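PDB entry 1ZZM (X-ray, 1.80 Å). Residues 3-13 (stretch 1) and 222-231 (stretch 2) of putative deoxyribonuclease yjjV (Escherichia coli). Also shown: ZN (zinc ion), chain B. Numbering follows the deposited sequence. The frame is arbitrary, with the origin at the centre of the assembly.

Stretch 1 3-13: CRFIDTHCHFD
Stretch 2 (222-231) RPEQAARVFA

Residues 3-13 pass from a short strand (5-7) into a metal-binding loop, while residues 222-231 turn into a helix that is established by Ala226 and runs on beyond Ala231. The CA of Phe5 lies 7.0 Å from the CA of Ala227, and that of Asp7 6.2 Å from the CA of Ala226, so the strand advances as the helix is followed back toward its start. No hydrogen bond crosses between them; 395 Å² of surface is buried, largely by side-chain packing.

Arg4 (phi/psi -103/-20) extends its side chain, chi1 to chi3 all t, alongside Phe230. Its NH1 comes 3.6 Å from Phe230 CE2, which lies over one face of the guanidinium; a flat cation suits this position, since its face can rest on carbon while its edges remain available to polar partners.

Phe5 (-134/152, chi1 m, chi2 -66°) is covered most in this contact. Its CE2 lies 3.7 Å from Ala227 CB, and Ala227 CA sits over the ring face, 4.2 Å from the centroid, in a CH-pi contact. The small alanine lets the ring approach the helix backbone. Phe230, with chi1 t and chi2 76°, brings its CG to 3.2 Å from Phe5 CE1. The two ring centroids are 4.8 Å apart and the planes meet at 52°, an oblique pairing.

Ile6 (-124/119, m, m) points away from the helix, as the alternation of an extended strand requires. Asp7 (-83/103, chi1 t) points toward it again, its OD2 3.4 Å from Pro223 CB. Its carboxylate is not left unpaired in this buried site: His9 N donates to Asp7 OD1 at 3.1 Å and 158°, and both oxygens have further partners elsewhere in the structure.

Thr8 (-76/9, chi1 p) turns the chain out of the strand. His9 (-163/94, chi1 t) and His11 (-83/69, chi1 m) lie beyond the helix's reach and bind zinc through imidazole nitrogens: His9 NE2 is 2.1 Å and His11 NE2 2.0 Å from ZN, with a water also coordinated at 2.0 Å from its O to ZN.

Between the histidines, Cys10 (-139/126, chi1 t) points back toward stretch 2, setting SG 4.0 Å from Pro223 CD. Phe12 (-69/-6, chi1 t) starts sideways, but its ring end comes nearer, with CE1 4.5 Å from Pro223 CG at the ring edge. Pro223 (-58/-27, C-gamma endo) thus offers a compact apolar surface to both. Asp13 (-93/-1, chi1 p) lies outside the contact.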

ATOM      1  N   CYS A   3       7.060 -12.638  14.195  1.00 24.73           N
ATOM      2  CA  CYS A   3       6.538 -11.844  13.078  1.00 28.12           C
ATOM      3  C   CYS A   3       5.075 -12.265  12.907  1.00 25.23           C
ATOM      4  O   CYS A   3       4.767 -13.294  12.292  1.00 29.92           O
ATOM      5  CB  CYS A   3       7.323 -12.099  11.774  1.00 27.83           C
ATOM      6  SG  CYS A   3       6.586 -11.282  10.297  1.00 32.29           S
ATOM      7  N   ARG A   4       4.174 -11.473  13.470  1.00 22.91           N
ATOM      8  CA  ARG A   4       2.769 -11.779  13.360  1.00 20.07           C
ATOM      9  C   ARG A   4       2.038 -10.900  12.338  1.00 19.03           C
ATOM     10  O   ARG A   4       0.987 -11.298  11.857  1.00 16.06           O
ATOM     11  CB  ARG A   4       2.098 -11.656  14.727  1.00 26.55           C
ATOM     12  CG  ARG A   4       0.736 -12.388  14.794  1.00 33.66           C
ATOM     13  CD  ARG A   4      -0.111 -11.965  15.992  1.00 37.35           C
ATOM     14  NE  ARG A   4      -1.297 -12.819  16.142  1.00 41.29           N
ATOM     15  CZ  ARG A   4      -2.346 -12.522  16.906  1.00 42.49           C
ATOM     16  NH1 ARG A   4      -2.363 -11.384  17.596  1.00 45.89           N
ATOM     17  NH2 ARG A   4      -3.377 -13.360  16.988  1.00 40.34           N
ATOM     18  N   PHE A   5       2.612  -9.739  11.992  1.00 15.58           N
ATOM     19  CA  PHE A   5       1.992  -8.780  11.051  1.00 13.76           C
ATOM     20  C   PHE A   5       2.977  -8.260   9.991  1.00 13.91           C
ATOM     21  O   PHE A   5       4.177  -8.171  10.245  1.00 13.57           O
ATOM     22  CB  PHE A   5       1.529  -7.528  11.796  1.00 13.59           C
ATOM     23  CG  PHE A   5       0.684  -7.803  12.984  1.00 15.00           C
ATOM     24  CD1 PHE A   5      -0.579  -8.375  12.836  1.00 15.20           C
ATOM     25  CD2 PHE A   5       1.150  -7.495  14.256  1.00 15.03           C
ATOM     26  CE1 PHE A   5      -1.378  -8.647  13.959  1.00 19.14           C
ATOM     27  CE2 PHE A   5       0.367  -7.758  15.381  1.00 18.51           C
ATOM     28  CZ  PHE A   5      -0.898  -8.335  15.230  1.00 21.66           C
ATOM     29  N   ILE A   6       2.449  -7.897   8.822  1.00 12.35           N
ATOM     30  CA  ILE A   6       3.243  -7.304   7.755  1.00 14.55           C
ATOM     31  C   ILE A   6       2.570  -5.973   7.438  1.00 12.30           C
ATOM     32  O   ILE A   6       1.390  -5.960   7.086  1.00 12.39           O
ATOM     33  CB  ILE A   6       3.237  -8.131   6.430  1.00 15.33           C
ATOM     34  CG1 ILE A   6       3.803  -9.533   6.662  1.00 17.73           C
ATOM     35  CG2 ILE A   6       4.109  -7.403   5.373  1.00 15.05           C
ATOM     36  CD1 ILE A   6       5.221  -9.550   6.989  1.00 23.50           C
ATOM     37  N   ASP A   7       3.285  -4.855   7.614  1.00 12.87           N
ATOM     38  CA  ASP A   7       2.712  -3.568   7.236  1.00 12.34           C
ATOM     39  C   ASP A   7       2.974  -3.489   5.735  1.00 12.32           C
ATOM     40  O   ASP A   7       4.114  -3.229   5.304  1.00 10.88           O
ATOM     41  CB  ASP A   7       3.426  -2.402   7.932  1.00 12.29           C
ATOM     42  CG  ASP A   7       2.770  -1.038   7.626  1.00 14.25           C
ATOM     43  OD1 ASP A   7       1.914  -0.941   6.706  1.00 12.18           O
ATOM     44  OD2 ASP A   7       3.105  -0.063   8.331  1.00 12.07           O
ATOM     45  N   THR A   8       1.945  -3.719   4.927  1.00 10.59           N
ATOM     46  CA  THR A   8       2.133  -3.659   3.476  1.00  8.59           C
ATOM     47  C   THR A   8       2.233  -2.262   2.859  1.00  8.62           C
ATOM     48  O   THR A   8       2.284  -2.128   1.635  1.00  8.99           O
ATOM     49  CB  THR A   8       1.025  -4.415   2.744  1.00  6.69           C
ATOM     50  OG1 THR A   8      -0.245  -3.802   3.036  1.00 11.10           O
ATOM     51  CG2 THR A   8       1.010  -5.896   3.226  1.00 11.74           C
ATOM     52  N   HIS A   9       2.326  -1.214   3.680  1.00  9.92           N
ATOM     53  CA  HIS A   9       2.402   0.120   3.074  1.00  7.60           C
ATOM     54  C   HIS A   9       2.909   1.126   4.112  1.00 10.97           C
ATOM     55  O   HIS A   9       2.142   1.658   4.901  1.00 10.87           O
ATOM     56  CB  HIS A   9       0.995   0.528   2.605  1.00  8.66           C
ATOM     57  CG  HIS A   9       0.977   1.701   1.673  1.00  7.03           C
ATOM     58  ND1 HIS A   9       0.777   1.575   0.316  1.00  7.24           N
ATOM     59  CD2 HIS A   9       1.112   3.029   1.915  1.00  7.25           C
ATOM     60  CE1 HIS A   9       0.792   2.774  -0.242  1.00 10.44           C
ATOM     61  NE2 HIS A   9       0.998   3.670   0.710  1.00  5.37           N
ATOM     62  N   CYS A  10       4.213   1.357   4.131  1.00 11.63           N
ATOM     63  CA  CYS A  10       4.776   2.322   5.058  1.00 11.99           C
ATOM     64  C   CYS A  10       5.842   3.127   4.335  1.00  8.67           C
ATOM     65  O   CYS A  10       6.776   2.557   3.757  1.00 11.59           O
ATOM     66  CB  CYS A  10       5.390   1.603   6.274  1.00 11.03           C
ATOM     67  SG  CYS A  10       6.204   2.770   7.448  1.00 16.16           S
ATOM     68  N   HIS A  11       5.712   4.459   4.362  1.00 10.65           N
ATOM     69  CA  HIS A  11       6.675   5.335   3.697  1.00  8.53           C
ATOM     70  C   HIS A  11       7.842   5.519   4.659  1.00 13.64           C
ATOM     71  O   HIS A  11       8.084   6.601   5.205  1.00 11.23           O
ATOM     72  CB  HIS A  11       5.998   6.664   3.366  1.00 10.15           C
ATOM     73  CG  HIS A  11       4.959   6.534   2.293  1.00  7.72           C
ATOM     74  ND1 HIS A  11       5.287   6.425   0.963  1.00  9.98           N
ATOM     75  CD2 HIS A  11       3.616   6.371   2.362  1.00 12.81           C
ATOM     76  CE1 HIS A  11       4.201   6.191   0.252  1.00  8.55           C
ATOM     77  NE2 HIS A  11       3.172   6.147   1.080  1.00 11.28           N
ATOM     78  N   PHE A  12       8.567   4.432   4.839  1.00 10.72           N
ATOM     79  CA  PHE A  12       9.679   4.368   5.785  1.00 12.35           C
ATOM     80  C   PHE A  12      10.923   5.183   5.435  1.00 11.57           C
ATOM     81  O   PHE A  12      11.855   5.248   6.243  1.00 14.21           O
ATOM     82  CB  PHE A  12      10.060   2.906   5.941  1.00 11.71           C
ATOM     83  CG  PHE A  12      10.748   2.581   7.238  1.00 13.15           C
ATOM     84  CD1 PHE A  12      10.029   2.521   8.417  1.00 13.34           C
ATOM     85  CD2 PHE A  12      12.119   2.298   7.262  1.00 14.14           C
ATOM     86  CE1 PHE A  12      10.656   2.184   9.629  1.00 13.20           C
ATOM     87  CE2 PHE A  12      12.767   1.959   8.466  1.00 14.23           C
ATOM     88  CZ  PHE A  12      12.040   1.904   9.646  1.00 12.88           C
ATOM     89  N   ASP A  13      10.957   5.787   4.248  1.00 11.36           N
ATOM     90  CA  ASP A  13      12.096   6.605   3.837  1.00 10.95           C
ATOM     91  C   ASP A  13      11.864   8.081   4.180  1.00 12.35           C
ATOM     92  O   ASP A  13      12.710   8.931   3.910  1.00 13.54           O
ATOM     93  CB  ASP A  13      12.378   6.459   2.330  1.00 10.32           C
ATOM     94  CG  ASP A  13      11.162   6.744   1.462  1.00 13.52           C
ATOM     95  OD1 ASP A  13      10.048   6.293   1.796  1.00 15.82           O
ATOM     96  OD2 ASP A  13      11.352   7.408   0.426  1.00 11.35           O
ATOM     97  N   ARG A 222       3.021   5.396  12.833  1.00 11.74           N
ATOM     98  CA  ARG A 222       4.216   4.560  12.808  1.00 13.45           C
ATOM     99  C   ARG A 222       3.776   3.137  12.463  1.00 12.68           C
ATOM    100  O   ARG A 222       2.652   2.744  12.754  1.00 13.73           O
ATOM    101  CB  ARG A 222       4.904   4.599  14.189  1.00 12.12           C
ATOM    102  CG  ARG A 222       5.315   5.996  14.641  1.00 11.55           C
ATOM    103  CD  ARG A 222       6.190   5.898  15.910  1.00 15.78           C
ATOM    104  NE  ARG A 222       7.412   5.138  15.670  1.00 15.50           N
ATOM    105  CZ  ARG A 222       8.560   5.670  15.261  1.00 11.13           C
ATOM    106  NH1 ARG A 222       8.648   6.969  15.069  1.00 14.67           N
ATOM    107  NH2 ARG A 222       9.619   4.895  15.013  1.00 10.46           N
ATOM    108  N   PRO A 223       4.661   2.344  11.839  1.00 14.13           N
ATOM    109  CA  PRO A 223       4.281   0.973  11.464  1.00 14.12           C
ATOM    110  C   PRO A 223       3.822   0.054  12.581  1.00 15.21           C
ATOM    111  O   PRO A 223       3.016  -0.843  12.331  1.00 13.23           O
ATOM    112  CB  PRO A 223       5.516   0.457  10.700  1.00 14.55           C
ATOM    113  CG  PRO A 223       6.652   1.255  11.346  1.00 14.05           C
ATOM    114  CD  PRO A 223       6.058   2.639  11.473  1.00 11.31           C
ATOM    115  N   GLU A 224       4.280   0.273  13.817  1.00 13.53           N
ATOM    116  CA  GLU A 224       3.825  -0.594  14.897  1.00 13.41           C
ATOM    117  C   GLU A 224       2.316  -0.443  15.097  1.00 14.01           C
ATOM    118  O   GLU A 224       1.690  -1.299  15.708  1.00 13.72           O
ATOM    119  CB  GLU A 224       4.562  -0.296  16.230  1.00 15.17           C
ATOM    120  CG  GLU A 224       4.573   1.158  16.606  1.00 16.13           C
ATOM    121  CD  GLU A 224       5.756   1.893  16.021  1.00 19.07           C
ATOM    122  OE1 GLU A 224       6.160   1.587  14.874  1.00 17.41           O
ATOM    123  OE2 GLU A 224       6.298   2.789  16.698  1.00 17.59           O
ATOM    124  N   GLN A 225       1.739   0.642  14.585  1.00 13.22           N
ATOM    125  CA  GLN A 225       0.312   0.865  14.733  1.00 15.87           C
ATOM    126  C   GLN A 225      -0.471  -0.163  13.926  1.00 15.93           C
ATOM    127  O   GLN A 225      -1.678  -0.260  14.076  1.00 17.91           O
ATOM    128  CB  GLN A 225      -0.067   2.302  14.321  1.00 16.67           C
ATOM    129  CG  GLN A 225       0.427   3.390  15.321  1.00 18.56           C
ATOM    130  CD  GLN A 225      -0.389   3.375  16.590  1.00 20.97           C
ATOM    131  OE1 GLN A 225      -0.397   2.386  17.322  1.00 24.34           O
ATOM    132  NE2 GLN A 225      -1.111   4.464  16.845  1.00 23.55           N
ATOM    133  N   ALA A 226       0.210  -0.943  13.086  1.00 13.74           N
ATOM    134  CA  ALA A 226      -0.496  -1.972  12.337  1.00 15.51           C
ATOM    135  C   ALA A 226      -1.116  -2.965  13.331  1.00 15.63           C
ATOM    136  O   ALA A 226      -2.178  -3.526  13.069  1.00 14.56           O
ATOM    137  CB  ALA A 226       0.454  -2.708  11.384  1.00 11.97           C
ATOM    138  N   ALA A 227      -0.430  -3.200  14.452  1.00 15.19           N
ATOM    139  CA  ALA A 227      -0.924  -4.138  15.477  1.00 15.78           C
ATOM    140  C   ALA A 227      -2.241  -3.642  16.056  1.00 15.99           C
ATOM    141  O   ALA A 227      -3.127  -4.444  16.399  1.00 16.19           O
ATOM    142  CB  ALA A 227       0.110  -4.299  16.615  1.00 12.68           C
ATOM    143  N   ARG A 228      -2.360  -2.319  16.159  1.00 14.18           N
ATOM    144  CA  ARG A 228      -3.573  -1.683  16.672  1.00 15.73           C
ATOM    145  C   ARG A 228      -4.680  -1.760  15.588  1.00 17.55           C
ATOM    146  O   ARG A 228      -5.859  -2.038  15.890  1.00 17.41           O
ATOM    147  CB  ARG A 228      -3.238  -0.244  17.050  1.00 19.34           C
ATOM    148  CG  ARG A 228      -4.170   0.423  18.046  1.00 24.23           C
ATOM    149  CD  ARG A 228      -3.694   1.854  18.352  1.00 28.30           C
ATOM    150  NE  ARG A 228      -2.460   1.893  19.139  1.00 32.34           N
ATOM    151  CZ  ARG A 228      -2.395   1.636  20.445  1.00 34.00           C
ATOM    152  NH1 ARG A 228      -3.492   1.315  21.127  1.00 32.50           N
ATOM    153  NH2 ARG A 228      -1.233   1.710  21.076  1.00 37.74           N
ATOM    154  N   VAL A 229      -4.316  -1.541  14.321  1.00 16.31           N
ATOM    155  CA  VAL A 229      -5.303  -1.653  13.238  1.00 14.32           C
ATOM    156  C   VAL A 229      -5.869  -3.073  13.301  1.00 15.17           C
ATOM    157  O   VAL A 229      -7.073  -3.268  13.231  1.00 16.27           O
ATOM    158  CB  VAL A 229      -4.654  -1.443  11.842  1.00 15.98           C
ATOM    159  CG1 VAL A 229      -5.676  -1.745  10.690  1.00 13.31           C
ATOM    160  CG2 VAL A 229      -4.183  -0.030  11.724  1.00 14.78           C
ATOM    161  N   PHE A 230      -4.986  -4.051  13.487  1.00 15.74           N
ATOM    162  CA  PHE A 230      -5.391  -5.446  13.569  1.00 16.56           C
ATOM    163  C   PHE A 230      -6.382  -5.697  14.713  1.00 18.23           C
ATOM    164  O   PHE A 230      -7.365  -6.432  14.551  1.00 16.81           O
ATOM    165  CB  PHE A 230      -4.155  -6.349  13.745  1.00 17.67           C
ATOM    166  CG  PHE A 230      -4.496  -7.797  14.008  1.00 15.71           C
ATOM    167  CD1 PHE A 230      -4.923  -8.625  12.968  1.00 16.17           C
ATOM    168  CD2 PHE A 230      -4.403  -8.321  15.284  1.00 18.78           C
ATOM    169  CE1 PHE A 230      -5.250  -9.961  13.202  1.00 16.73           C
ATOM    170  CE2 PHE A 230      -4.725  -9.645  15.535  1.00 20.21           C
ATOM    171  CZ  PHE A 230      -5.154 -10.478  14.478  1.00 18.09           C
ATOM    172  N   ALA A 231      -6.119  -5.104  15.875  1.00 17.43           N
ATOM    173  CA  ALA A 231      -7.011  -5.292  17.024  1.00 18.56           C
ATOM    174  C   ALA A 231      -8.392  -4.775  16.654  1.00 17.58           C
ATOM    175  O   ALA A 231      -9.397  -5.384  16.980  1.00 21.14           O
ATOM    176  CB  ALA A 231      -6.473  -4.546  18.261  1.00 16.77           C
TER
HETATM  177 ZN    ZN B 401       1.305   5.723   0.493  1.00 12.45          ZN
HETATM  178  O   HOH W   1       0.068   7.279   0.111  1.00 10.79           O